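Local coordinates for monooxygenase (Agrobacterium tumefaciens, PDB 2I7G), which probably catalyses flavin-dependent oxidation of an as yet unidentified substrate by molecular oxygen, as a TIM-barrel member of the luciferase-like monooxygenase family, at residues L68-R73 / V101-S106; R126-A131 / P195-V200; F154-D159 / S173-P178; Q167-W172 / G184-P189; S206-G211 / F233-E238. All blocks are in the same frame, centred on the assembly; numbering follows the deposited sequence. Where two conformers were deposited one is given.

Interaction 1 (L68-R73 / V101-S106); sequences LGEHHR and VSVLSS
Val-101, whose carbonyl accepts the backbone NH of Glu-70, enters its loop through a non-prolyl cis peptide bond from Ala-100, a rare geometry also known from bacterial luciferase. The bond from Glu-70 N to Val-101 O measures 3.0 Å and lies in the carbonyl plane. Beyond it, the Glu-70 side chain reaches across fully extended: CG stands anti to the backbone N (chi1 178°), and the carboxylate arrives beside Val-103, crossing that side chain at about a right angle. Val-103 N donates to Glu-70 OE1 over 2.8 Å, on the anti side and well out of the carboxylate plane. Val-103 is itself the centre of an inverse gamma turn. Both loops leave the C-terminal ends of adjacent parallel strands, 65-68 and 96-99, the end of a TIM barrel where active sites lie. Glu-70 OE2 offers its anti lone pair to His-72 NE2, at 2.7 Å and almost straight (176°), within the imidazole plane. The same oxygen accepts a hydrogen bond from a water whose other hydrogen goes to Val-103 O, 2.8 Å from the water, and which accepts from Ser-106 OG. Arg-111 of the second subunit adds a salt bridge to Glu-70 OE2.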
# COMPACT_ATOMS: atom_id res chain seq x y z
N LEU B 68 -1.48 0.15 -12.97
CA LEU B 68 -2.21 -1.01 -12.42
C LEU B 68 -3.61 -0.52 -12.03
O LEU B 68 -3.75 0.54 -11.35
CB LEU B 68 -1.56 -1.54 -11.15
CG LEU B 68 -0.11 -1.95 -11.28
CD1 LEU B 68 0.34 -2.48 -9.91
CD2 LEU B 68 0.07 -3.10 -12.31
N GLY B 69 -4.63 -1.25 -12.49
CA GLY B 69 -6.02 -0.87 -12.23
C GLY B 69 -6.59 -1.54 -11.00
O GLY B 69 -6.17 -2.63 -10.61
N GLU B 70 -7.55 -0.85 -10.38
CA GLU B 70 -8.23 -1.35 -9.18
C GLU B 70 -9.50 -2.10 -9.57
O GLU B 70 -10.36 -1.54 -10.24
CB GLU B 70 -8.65 -0.15 -8.31
CG GLU B 70 -9.43 -0.52 -7.03
CD GLU B 70 -10.00 0.68 -6.27
OE1 GLU B 70 -9.70 1.86 -6.64
OE2 GLU B 70 -10.78 0.43 -5.32
N HIS B 71 -9.62 -3.34 -9.11
CA HIS B 71 -10.86 -4.15 -9.26
C HIS B 71 -11.20 -4.92 -7.99
O HIS B 71 -10.32 -5.12 -7.15
CB HIS B 71 -10.75 -5.10 -10.45
CG HIS B 71 -10.71 -4.37 -11.76
ND1 HIS B 71 -11.83 -4.16 -12.54
CD2 HIS B 71 -9.69 -3.75 -12.38
CE1 HIS B 71 -11.49 -3.42 -13.59
NE2 HIS B 71 -10.20 -3.17 -13.52
N HIS B 72 -12.48 -5.32 -7.84
CA HIS B 72 -12.98 -5.99 -6.64
C HIS B 72 -13.77 -7.25 -7.05
O HIS B 72 -15.00 -7.32 -6.89
CB HIS B 72 -13.83 -5.01 -5.82
CG HIS B 72 -13.02 -3.86 -5.32
ND1 HIS B 72 -12.33 -3.91 -4.13
CD2 HIS B 72 -12.75 -2.64 -5.86
CE1 HIS B 72 -11.68 -2.77 -3.95
NE2 HIS B 72 -11.91 -1.99 -5.00
N ARG B 73 -13.05 -8.23 -7.59
CA ARG B 73 -13.68 -9.42 -8.17
C ARG B 73 -12.71 -10.60 -8.09
O ARG B 73 -11.49 -10.39 -8.07
CB ARG B 73 -14.00 -9.14 -9.63
CG ARG B 73 -15.34 -8.52 -9.82
CD ARG B 73 -15.58 -8.14 -11.26
NE ARG B 73 -15.04 -9.08 -12.23
CZ ARG B 73 -15.57 -9.26 -13.43
NH1 ARG B 73 -16.67 -8.59 -13.75
NH2 ARG B 73 -15.02 -10.10 -14.30
N VAL B 101 -7.22 2.28 -13.22
CA VAL B 101 -7.41 3.57 -12.50
C VAL B 101 -7.60 3.31 -11.02
O VAL B 101 -7.82 2.16 -10.59
CB VAL B 101 -8.69 4.34 -13.01
CG1 VAL B 101 -8.62 4.50 -14.52
CG2 VAL B 101 -9.97 3.57 -12.63
N SER B 102 -7.48 4.37 -10.25
CA SER B 102 -7.94 4.45 -8.86
C SER B 102 -9.43 4.80 -8.96
O SER B 102 -9.79 5.82 -9.57
CB SER B 102 -7.20 5.57 -8.15
OG SER B 102 -5.86 5.20 -7.82
N VAL B 103 -10.32 3.98 -8.40
CA VAL B 103 -11.76 4.30 -8.41
C VAL B 103 -11.97 5.27 -7.22
O VAL B 103 -12.42 4.89 -6.11
CB VAL B 103 -12.66 3.05 -8.35
CG1 VAL B 103 -14.15 3.46 -8.45
CG2 VAL B 103 -12.29 2.08 -9.52
N LEU B 104 -11.62 6.52 -7.47
CA LEU B 104 -11.52 7.49 -6.40
C LEU B 104 -12.87 7.70 -5.66
O LEU B 104 -12.88 7.91 -4.43
CB LEU B 104 -10.99 8.81 -6.98
CG LEU B 104 -10.80 9.92 -5.94
CD1 LEU B 104 -9.76 9.48 -4.86
CD2 LEU B 104 -10.34 11.20 -6.68
N SER B 105 -13.97 7.68 -6.41
CA SER B 105 -15.30 7.94 -5.82
C SER B 105 -15.61 7.08 -4.60
O SER B 105 -16.29 7.54 -3.68
CB SER B 105 -16.42 7.76 -6.84
OG SER B 105 -16.34 8.74 -7.84
N SER B 106 -15.10 5.85 -4.59
CA SER B 106 -15.39 4.90 -3.52
C SER B 106 -14.27 4.77 -2.49
O SER B 106 -14.34 3.92 -1.63
CB SER B 106 -15.84 3.52 -4.07
OG SER B 106 -15.05 3.16 -5.17
O HOH W 1 -12.42 2.47 -4.74
O HOH W 2 -9.17 -0.03 -12.97

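Interaction 2 (R126-A131 / P195-V200); sequences RAEIMA and PVWIAV
Glu-128 and Trp-197 both set CG anti to the carbonyl carbon (chi1 -53° and -74°), which sends the carboxylate and the indole off neighbouring strands side by side in the same direction, their planes only 13° apart. They do not bond directly: OE1 of Glu-128 is 3.4 Å from NE1 of Trp-197, at a poor angle. A water in the indole plane accepts from Trp-197 NE1 at 3.0 Å and donates weakly to Glu-128 OE2. The carboxylate finds stronger partners in Arg-96 and in Arg-329 of another barrel strand, and Glu-128 crosses the Pro-195 ring at about a right angle, with Glu-128 CG 3.8 Å from Pro-195 CG. Strands 127-131 and 196-200 are parallel neighbours in the TIM barrel, and four backbone bonds alternate between them. The middle two are the shortest: Trp-197 N reaches Ile-129 O over 2.8 Å, and Ala-131 N reaches Trp-197 O over the same distance. Ile-129, Val-196, Ala-131 and Ile-198 face the surrounding helices 109-122 and 150-166. On the other face, Met-130, a selenomethionine, sets its CG 4.0 Å from Trp-197 CB and 3.9 Å from Ala-199 CB.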
# COMPACT_ATOMS: atom_id res chain seq x y z
N ARG B 126 8.47 9.09 -8.69
CA ARG B 126 7.95 8.46 -9.93
C ARG B 126 6.43 8.07 -9.88
O ARG B 126 5.91 7.45 -10.86
CB ARG B 126 8.78 7.24 -10.27
CG ARG B 126 10.14 7.57 -10.85
CD ARG B 126 10.98 6.38 -11.14
NE ARG B 126 11.33 5.57 -9.96
CZ ARG B 126 11.15 4.25 -9.86
NH1 ARG B 126 10.57 3.51 -10.82
NH2 ARG B 126 11.55 3.66 -8.73
N ALA B 127 5.73 8.44 -8.80
CA ALA B 127 4.31 8.06 -8.65
C ALA B 127 3.33 9.01 -9.34
O ALA B 127 3.58 10.23 -9.46
CB ALA B 127 3.90 7.89 -7.12
N GLU B 128 2.19 8.43 -9.76
CA GLU B 128 1.06 9.19 -10.30
C GLU B 128 -0.23 8.48 -9.94
O GLU B 128 -0.26 7.24 -9.64
CB GLU B 128 1.15 9.32 -11.85
CG GLU B 128 2.45 9.86 -12.40
CD GLU B 128 2.40 10.06 -13.89
OE1 GLU B 128 1.39 9.65 -14.53
OE2 GLU B 128 3.39 10.61 -14.42
N ILE B 129 -1.30 9.27 -9.95
CA ILE B 129 -2.66 8.74 -9.72
C ILE B 129 -3.46 8.98 -11.00
O ILE B 129 -3.44 10.10 -11.53
CB ILE B 129 -3.37 9.49 -8.55
CG1 ILE B 129 -2.61 9.26 -7.23
CG2 ILE B 129 -4.85 9.01 -8.48
CD1 ILE B 129 -3.03 10.27 -6.08
N MSE B 130 -4.13 7.94 -11.51
CA MSE B 130 -5.12 8.15 -12.58
C MSE B 130 -6.48 7.80 -12.02
O MSE B 130 -6.75 6.63 -11.69
CB MSE B 130 -4.78 7.32 -13.83
CG MSE B 130 -5.80 7.53 -14.93
SE MSE B 130 -5.58 6.16 -16.35
CE MSE B 130 -3.64 6.01 -16.46
N ALA B 131 -7.30 8.82 -11.82
CA ALA B 131 -8.59 8.63 -11.16
C ALA B 131 -9.68 8.45 -12.23
O ALA B 131 -9.73 9.19 -13.23
CB ALA B 131 -8.90 9.81 -10.31
N PRO B 195 1.36 14.08 -9.85
CA PRO B 195 0.46 14.10 -11.01
C PRO B 195 -0.86 13.34 -10.75
O PRO B 195 -0.87 12.24 -10.13
CB PRO B 195 1.29 13.48 -12.15
CG PRO B 195 2.73 13.53 -11.63
CD PRO B 195 2.64 13.41 -10.17
N VAL B 196 -1.95 13.99 -11.14
CA VAL B 196 -3.27 13.38 -11.10
C VAL B 196 -3.86 13.49 -12.52
O VAL B 196 -3.99 14.61 -13.05
CB VAL B 196 -4.18 14.06 -10.08
CG1 VAL B 196 -5.61 13.48 -10.18
CG2 VAL B 196 -3.60 13.85 -8.66
N TRP B 197 -4.11 12.34 -13.12
CA TRP B 197 -4.76 12.24 -14.43
C TRP B 197 -6.20 11.82 -14.23
O TRP B 197 -6.51 11.09 -13.30
CB TRP B 197 -4.09 11.13 -15.28
CG TRP B 197 -2.74 11.52 -15.81
CD1 TRP B 197 -1.58 11.72 -15.08
CD2 TRP B 197 -2.39 11.71 -17.18
NE1 TRP B 197 -0.55 12.04 -15.93
CE2 TRP B 197 -1.02 12.04 -17.22
CE3 TRP B 197 -3.12 11.67 -18.38
CZ2 TRP B 197 -0.36 12.33 -18.42
CZ3 TRP B 197 -2.45 11.94 -19.58
CH2 TRP B 197 -1.08 12.26 -19.58
N ILE B 198 -7.08 12.23 -15.15
CA ILE B 198 -8.46 11.81 -15.14
C ILE B 198 -8.67 10.83 -16.30
O ILE B 198 -8.47 11.17 -17.48
CB ILE B 198 -9.41 13.03 -15.26
CG1 ILE B 198 -9.18 14.02 -14.13
CG2 ILE B 198 -10.88 12.56 -15.32
CD1 ILE B 198 -9.20 13.45 -12.74
N ALA B 199 -9.10 9.62 -15.98
CA ALA B 199 -9.48 8.62 -17.00
C ALA B 199 -10.90 8.88 -17.46
O ALA B 199 -11.82 9.07 -16.64
CB ALA B 199 -9.34 7.19 -16.45
N VAL B 200 -11.09 8.90 -18.77
CA VAL B 200 -12.40 9.17 -19.36
C VAL B 200 -12.70 8.07 -20.40
O VAL B 200 -11.77 7.54 -21.03
CB VAL B 200 -12.45 10.59 -19.96
CG1 VAL B 200 -12.21 11.63 -18.87
CG2 VAL B 200 -11.41 10.79 -21.10
O HOH W 3 2.28 12.99 -15.47

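Interaction 3 (F154-D159 / S173-P178); sequences FAEKLD and SGTKHP
Glu-156 holds the loop at Thr-175 and Lys-176 in a surface contact, where one carboxylate on helix 150-166 fastens the loop that follows strand 169-172. The two oxygens divide the work. Glu-156 OE1 accepts Lys-176 N at 2.9 Å on its syn side, 25° out of the carboxylate plane, while OE2 takes the hydroxyl of Thr-175, with OG1 at 2.7 Å, also on its syn side. Between them Thr-175 N is shared, bonding weakly to both oxygens. Thr-175 turns OG1 into the space between its own N and carbonyl carbon (chi1 71°), which brings hydroxyl and amide to the same acid. Further along the helix the link is looser: Lys-157 CE lies 4.5 Å from His-177 CD2, at the edge of the ring, and a water donates to Lys-176 O while taking a weak bond from Lys-157 NZ. That amine is held by Ser-105 O, Asp-107 O and Tyr-145 OH, and His-177 NE2 reaches Asp-108, which ties the loop toward the start of helix 109-122.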
# COMPACT_ATOMS: atom_id res chain seq x y z
N PHE B 154 -17.37 11.79 -7.00
CA PHE B 154 -16.16 12.00 -7.78
C PHE B 154 -15.73 13.44 -7.72
O PHE B 154 -14.56 13.72 -7.48
CB PHE B 154 -16.33 11.55 -9.22
CG PHE B 154 -15.04 11.52 -9.99
CD1 PHE B 154 -14.07 10.52 -9.75
CD2 PHE B 154 -14.78 12.50 -10.93
CE1 PHE B 154 -12.87 10.48 -10.50
CE2 PHE B 154 -13.57 12.47 -11.68
CZ PHE B 154 -12.63 11.48 -11.47
N ALA B 155 -16.68 14.36 -7.87
CA ALA B 155 -16.37 15.78 -7.86
C ALA B 155 -15.74 16.21 -6.53
O ALA B 155 -14.70 16.87 -6.51
CB ALA B 155 -17.62 16.59 -8.11
N GLU B 156 -16.36 15.81 -5.43
CA GLU B 156 -15.90 16.27 -4.10
C GLU B 156 -14.56 15.61 -3.79
O GLU B 156 -13.64 16.25 -3.29
CB GLU B 156 -16.91 15.92 -3.01
CG GLU B 156 -18.15 16.81 -3.06
CD GLU B 156 -18.99 16.72 -1.80
OE1 GLU B 156 -18.56 16.05 -0.84
OE2 GLU B 156 -20.10 17.33 -1.78
N LYS B 157 -14.44 14.33 -4.09
CA LYS B 157 -13.21 13.61 -3.70
C LYS B 157 -12.01 14.02 -4.55
O LYS B 157 -10.88 14.10 -4.07
CB LYS B 157 -13.43 12.10 -3.68
CG LYS B 157 -14.30 11.70 -2.50
CD LYS B 157 -14.69 10.18 -2.56
CE LYS B 157 -15.34 9.77 -1.26
NZ LYS B 157 -15.57 8.29 -1.19
N LEU B 158 -12.28 14.31 -5.81
CA LEU B 158 -11.25 14.86 -6.68
C LEU B 158 -10.88 16.22 -6.13
O LEU B 158 -9.67 16.52 -6.05
CB LEU B 158 -11.74 14.94 -8.14
CG LEU B 158 -10.75 15.57 -9.12
CD1 LEU B 158 -9.39 14.83 -9.11
CD2 LEU B 158 -11.31 15.53 -10.53
N ASP B 159 -11.90 17.08 -5.77
CA ASP B 159 -11.60 18.40 -5.20
C ASP B 159 -10.73 18.25 -3.93
O ASP B 159 -9.68 18.91 -3.79
CB ASP B 159 -12.90 19.13 -4.84
CG ASP B 159 -12.66 20.55 -4.39
OD1 ASP B 159 -12.22 21.37 -5.22
OD2 ASP B 159 -12.95 20.85 -3.21
N SER B 173 -14.31 21.05 3.30
CA SER B 173 -15.60 20.46 3.69
C SER B 173 -16.48 20.21 2.45
O SER B 173 -16.26 20.81 1.40
CB SER B 173 -16.33 21.33 4.73
OG SER B 173 -16.68 22.58 4.17
N GLY B 174 -17.42 19.29 2.57
CA GLY B 174 -18.30 18.93 1.45
C GLY B 174 -19.54 18.26 2.00
O GLY B 174 -19.92 18.47 3.17
N THR B 175 -20.18 17.44 1.17
CA THR B 175 -21.42 16.78 1.55
C THR B 175 -21.28 15.25 1.65
O THR B 175 -22.12 14.60 2.27
CB THR B 175 -22.59 17.12 0.58
OG1 THR B 175 -22.36 16.47 -0.68
CG2 THR B 175 -22.69 18.62 0.34
N LYS B 176 -20.26 14.69 1.01
CA LYS B 176 -20.11 13.23 0.89
C LYS B 176 -18.81 12.71 1.52
O LYS B 176 -18.39 11.58 1.25
CB LYS B 176 -20.14 12.79 -0.60
CG LYS B 176 -21.40 13.09 -1.37
CD LYS B 176 -22.64 12.53 -0.69
CE LYS B 176 -23.76 12.30 -1.68
NZ LYS B 176 -25.07 12.21 -0.97
N HIS B 177 -18.15 13.55 2.32
CA HIS B 177 -16.89 13.20 2.98
C HIS B 177 -16.77 14.07 4.23
O HIS B 177 -17.16 15.25 4.20
CB HIS B 177 -15.69 13.42 2.02
CG HIS B 177 -14.36 12.96 2.57
ND1 HIS B 177 -13.65 13.67 3.52
CD2 HIS B 177 -13.63 11.85 2.32
CE1 HIS B 177 -12.54 13.03 3.81
NE2 HIS B 177 -12.50 11.92 3.10
N PRO B 178 -16.27 13.51 5.34
CA PRO B 178 -16.11 14.35 6.54
C PRO B 178 -15.22 15.59 6.33
O PRO B 178 -14.31 15.58 5.48
CB PRO B 178 -15.50 13.40 7.59
CG PRO B 178 -15.82 12.02 7.07
CD PRO B 178 -15.84 12.11 5.58
O HOH W 4 -17.00 9.44 1.51

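Interaction 4 (Q167-W172 / G184-P189); sequences QEVVTW and GVYPRP
Val-169 and Gly-184 form an antiparallel non-hydrogen-bonded pair, CA to CA 4.0 Å, beside which Val-185 N donates to Glu-168 O at 3.1 Å. Gly-184 CA makes a CA-H...O contact to the same Glu-168 O, at 3.3 Å. Past the strand end the side chains take over. Arg-188 bends at chi2 and chi3, which lays its guanidinium across Glu-168, with the CA of Glu-168 3.6 Å above the centre of its plane. NH1 of Arg-188 donates to Val-185 O (2.9 Å), which lies in the guanidinium plane, and so fixes the rotation of the group. Glu-168 was deposited in two conformers. In the one described, Tyr-186 OH donates to Glu-168 OE2 at 2.9 Å, OE2 lying at the edge of the ring, whose plane is 71° from that of the carboxylate, and OE1 pairs with Arg-40 of the second subunit; the other conformer may differ. The contact sits at the edge of a small three-stranded sheet, directly after helix 150-166, whose Leu-164 O accepts from Arg-188 NH2, with helix 109-122 packed against Val-185 and Arg-188.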
# COMPACT_ATOMS: atom_id res chain seq x y z
N GLN B 167 -0.98 21.67 -0.70
CA GLN B 167 -0.27 22.14 0.50
C GLN B 167 -0.38 21.17 1.63
O GLN B 167 -1.26 20.34 1.62
CB GLN B 167 -0.83 23.47 0.96
CG GLN B 167 -2.28 23.42 1.33
CD GLN B 167 -2.81 24.81 1.64
OE1 GLN B 167 -2.20 25.57 2.40
NE2 GLN B 167 -3.95 25.15 1.04
N GLU B 168 0.48 21.34 2.62
CA GLU B 168 0.61 20.39 3.73
C GLU B 168 -0.63 20.35 4.63
O GLU B 168 -1.11 19.26 4.97
CB GLU B 168 1.84 20.77 4.55
CG GLU B 168 2.18 19.85 5.71
CD GLU B 168 3.55 20.16 6.30
OE1 GLU B 168 4.51 20.31 5.50
OE2 GLU B 168 3.68 20.26 7.54
N VAL B 169 -1.15 21.52 4.98
CA VAL B 169 -2.24 21.63 5.95
C VAL B 169 -3.47 22.11 5.22
O VAL B 169 -3.41 23.15 4.54
CB VAL B 169 -1.86 22.61 7.10
CG1 VAL B 169 -3.06 22.86 8.05
CG2 VAL B 169 -0.67 22.04 7.87
N VAL B 170 -4.57 21.36 5.32
CA VAL B 170 -5.80 21.72 4.59
C VAL B 170 -7.02 21.91 5.47
O VAL B 170 -7.14 21.30 6.54
CB VAL B 170 -6.16 20.71 3.47
CG1 VAL B 170 -5.05 20.63 2.42
CG2 VAL B 170 -6.44 19.34 4.08
N THR B 171 -7.92 22.77 4.99
CA THR B 171 -9.26 22.93 5.53
C THR B 171 -10.19 22.69 4.34
O THR B 171 -10.09 23.37 3.31
CB THR B 171 -9.47 24.34 6.15
OG1 THR B 171 -8.68 24.43 7.35
CG2 THR B 171 -10.95 24.58 6.49
N TRP B 172 -11.07 21.70 4.47
CA TRP B 172 -11.90 21.26 3.36
C TRP B 172 -13.20 20.77 3.97
O TRP B 172 -13.21 20.19 5.04
CB TRP B 172 -11.23 20.12 2.56
CG TRP B 172 -12.07 19.65 1.39
CD1 TRP B 172 -11.99 20.09 0.08
CD2 TRP B 172 -13.16 18.69 1.41
NE1 TRP B 172 -12.92 19.45 -0.69
CE2 TRP B 172 -13.67 18.60 0.09
CE3 TRP B 172 -13.74 17.90 2.42
CZ2 TRP B 172 -14.74 17.75 -0.25
CZ3 TRP B 172 -14.81 17.05 2.08
CH2 TRP B 172 -15.30 16.99 0.75
N GLY B 184 -2.67 18.62 8.97
CA GLY B 184 -1.59 18.23 8.04
C GLY B 184 -1.78 16.79 7.57
O GLY B 184 -2.24 15.93 8.34
N VAL B 185 -1.38 16.51 6.32
CA VAL B 185 -1.49 15.16 5.76
C VAL B 185 -0.10 14.69 5.38
O VAL B 185 0.57 15.34 4.56
CB VAL B 185 -2.45 15.07 4.55
CG1 VAL B 185 -2.48 13.63 3.99
CG2 VAL B 185 -3.87 15.51 5.01
N TYR B 186 0.34 13.58 5.97
CA TYR B 186 1.74 13.13 5.88
C TYR B 186 1.80 11.67 5.37
O TYR B 186 0.85 10.90 5.56
CB TYR B 186 2.40 13.23 7.29
CG TYR B 186 2.33 14.65 7.79
CD1 TYR B 186 3.12 15.64 7.21
CD2 TYR B 186 1.36 15.01 8.73
CE1 TYR B 186 3.01 16.99 7.63
CE2 TYR B 186 1.23 16.35 9.16
CZ TYR B 186 2.04 17.32 8.58
OH TYR B 186 1.86 18.62 9.00
N PRO B 187 2.94 11.26 4.75
CA PRO B 187 4.11 12.07 4.48
C PRO B 187 3.92 12.89 3.20
O PRO B 187 3.12 12.52 2.32
CB PRO B 187 5.22 11.03 4.25
CG PRO B 187 4.51 9.89 3.58
CD PRO B 187 3.12 9.86 4.28
N ARG B 188 4.67 13.99 3.10
CA ARG B 188 4.63 14.79 1.87
C ARG B 188 5.42 14.05 0.78
O ARG B 188 6.41 13.38 1.07
CB ARG B 188 5.25 16.18 2.11
CG ARG B 188 4.59 16.98 3.25
CD ARG B 188 3.07 16.94 3.10
NE ARG B 188 2.61 17.57 1.86
CZ ARG B 188 1.34 17.61 1.45
NH1 ARG B 188 0.38 16.97 2.15
NH2 ARG B 188 1.05 18.27 0.32
N PRO B 189 4.93 14.09 -0.47
CA PRO B 189 5.67 13.40 -1.53
C PRO B 189 6.94 14.10 -1.90
O PRO B 189 7.22 15.21 -1.38
CB PRO B 189 4.70 13.41 -2.71
CG PRO B 189 3.84 14.58 -2.51
CD PRO B 189 3.70 14.74 -0.98
O HOH W 5 -2.36 17.97 2.52

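Interaction 5 (S206-G211 / F233-E238); sequences SVARAG and FDLYHE. With SO4 (sulfate ion), chain E.
Tyr-236 and Gly-211 mark the tight end of this helix pair, their CA atoms 4.6 Å apart where the segments run at 34° and their axes close to 7.5 Å. The tyrosine swings CG anti to its own N (chi1 175°), which brings the ring against the turn at Gly-211, with CD1 3.5 Å from the glycine CA. Its edge meets the carbonyl of Val-207 near the ring plane, and Val-207 CG1 presses on Tyr-236 CB at 3.6 Å, the two side chains at about a right angle. Toward the outside, packing thins to Ala-208 CB against Leu-235 CG, 4.2 Å apart, both residues partly exposed. No hydrogen bond crosses the segments. Away from the partner helix, Ser-206 OG donates to a sulfate oxygen, O4, at 2.6 Å; Gly-201 N holds the same ion, probably from the crystallisation liquor. Helices 204-212 and 230-242 lie outside the barrel over strands 196-200, 217-220 and 252-260, and Tyr-236 OH runs on to Leu-215 O in the loop before strand 217-220.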
# COMPACT_ATOMS: atom_id res chain seq x y z
N SER B 206 -17.50 14.18 -18.92
CA SER B 206 -16.27 13.84 -18.20
C SER B 206 -15.04 14.53 -18.80
O SER B 206 -14.20 15.12 -18.08
CB SER B 206 -16.07 12.33 -18.22
OG SER B 206 -16.97 11.73 -17.30
N VAL B 207 -14.94 14.44 -20.12
CA VAL B 207 -13.83 15.04 -20.86
C VAL B 207 -13.78 16.57 -20.67
O VAL B 207 -12.73 17.14 -20.36
CB VAL B 207 -13.93 14.71 -22.35
CG1 VAL B 207 -12.83 15.38 -23.10
CG2 VAL B 207 -13.82 13.20 -22.56
N ALA B 208 -14.93 17.23 -20.86
CA ALA B 208 -15.02 18.68 -20.70
C ALA B 208 -14.68 19.12 -19.29
O ALA B 208 -13.96 20.09 -19.09
CB ALA B 208 -16.43 19.19 -21.10
N ARG B 209 -15.16 18.39 -18.30
CA ARG B 209 -14.87 18.76 -16.93
C ARG B 209 -13.35 18.73 -16.67
O ARG B 209 -12.81 19.69 -16.10
CB ARG B 209 -15.63 17.84 -15.96
CG ARG B 209 -15.59 18.30 -14.50
CD ARG B 209 -15.90 19.78 -14.32
NE ARG B 209 -15.51 20.23 -12.97
CZ ARG B 209 -15.40 21.50 -12.59
NH1 ARG B 209 -15.04 21.80 -11.34
NH2 ARG B 209 -15.62 22.49 -13.46
N ALA B 210 -12.67 17.67 -17.11
CA ALA B 210 -11.21 17.56 -16.97
C ALA B 210 -10.49 18.78 -17.61
O ALA B 210 -9.55 19.33 -17.04
CB ALA B 210 -10.75 16.28 -17.63
N GLY B 211 -10.91 19.16 -18.81
CA GLY B 211 -10.33 20.32 -19.52
C GLY B 211 -10.55 21.63 -18.77
O GLY B 211 -9.62 22.42 -18.62
N PHE B 233 -11.03 14.98 -27.84
CA PHE B 233 -9.89 15.81 -27.45
C PHE B 233 -10.12 17.29 -27.85
O PHE B 233 -9.62 18.18 -27.17
CB PHE B 233 -8.59 15.31 -28.03
CG PHE B 233 -8.03 14.11 -27.29
CD1 PHE B 233 -8.45 13.84 -25.98
CD2 PHE B 233 -7.08 13.30 -27.86
CE1 PHE B 233 -7.94 12.73 -25.28
CE2 PHE B 233 -6.56 12.19 -27.17
CZ PHE B 233 -6.98 11.92 -25.89
N ASP B 234 -10.86 17.52 -28.96
CA ASP B 234 -11.36 18.88 -29.29
C ASP B 234 -12.10 19.49 -28.13
O ASP B 234 -11.89 20.64 -27.76
CB ASP B 234 -12.35 18.87 -30.50
CG ASP B 234 -11.68 18.63 -31.84
OD1 ASP B 234 -10.43 18.54 -31.87
OD2 ASP B 234 -12.42 18.54 -32.88
N LEU B 235 -13.02 18.71 -27.58
CA LEU B 235 -13.87 19.18 -26.51
C LEU B 235 -13.07 19.47 -25.24
O LEU B 235 -13.32 20.46 -24.56
CB LEU B 235 -14.92 18.13 -26.24
CG LEU B 235 -16.02 18.38 -25.24
CD1 LEU B 235 -16.89 19.57 -25.68
CD2 LEU B 235 -16.83 17.10 -25.22
N TYR B 236 -12.11 18.59 -24.92
CA TYR B 236 -11.15 18.82 -23.83
C TYR B 236 -10.44 20.18 -23.98
O TYR B 236 -10.42 21.00 -23.06
CB TYR B 236 -10.12 17.68 -23.89
CG TYR B 236 -8.98 17.80 -22.94
CD1 TYR B 236 -9.19 17.77 -21.56
CD2 TYR B 236 -7.67 17.92 -23.42
CE1 TYR B 236 -8.11 17.86 -20.64
CE2 TYR B 236 -6.59 18.03 -22.54
CZ TYR B 236 -6.82 17.98 -21.15
OH TYR B 236 -5.76 18.05 -20.28
N HIS B 237 -9.83 20.41 -25.14
CA HIS B 237 -9.08 21.65 -25.38
C HIS B 237 -10.00 22.87 -25.40
O HIS B 237 -9.61 23.94 -24.93
CB HIS B 237 -8.26 21.55 -26.67
CG HIS B 237 -7.17 20.51 -26.61
ND1 HIS B 237 -6.13 20.57 -25.72
CD2 HIS B 237 -6.97 19.40 -27.36
CE1 HIS B 237 -5.35 19.53 -25.88
NE2 HIS B 237 -5.83 18.79 -26.87
N GLU B 238 -11.20 22.71 -25.95
CA GLU B 238 -12.16 23.84 -26.02
C GLU B 238 -12.67 24.20 -24.62
O GLU B 238 -12.76 25.37 -24.27
CB GLU B 238 -13.31 23.52 -26.98
CG GLU B 238 -14.43 24.56 -27.11
CD GLU B 238 -14.01 25.84 -27.83
OE1 GLU B 238 -12.84 25.97 -28.29
OE2 GLU B 238 -14.88 26.74 -27.93
S SO4 E . -16.61 8.31 -18.00
O1 SO4 E . -15.98 7.74 -16.82
O2 SO4 E . -15.66 9.05 -18.82
O3 SO4 E . -17.19 7.23 -18.80
O4 SO4 E . -17.65 9.22 -17.52

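How the interactions relate
Interactions 1, 2 and 5 are buried and interaction 3 is on the surface, with interaction 4 partly buried. Interaction 2 is barrel wall, hydrogen-bonded along the backbone; interaction 1 continues it at the strand ends, Ser-102 N probably bonding to Met-130 O, but rests on a buried carboxylate. Interaction 5 is apolar helix packing, joined to interaction 2 through Val-200 against Val-207. Helix 150-166 ties several of them together: Leu-158 packs on Ile-198 of interaction 2, Lys-157 reaches Ser-105 of interaction 1, and Asp-159 probably bonds Trp-172, linking interactions 3 and 4. Polar grips by single acidic side chains thus recur in interactions 1, 3 and 4, and 1 and 4 make polar contacts with the second subunit.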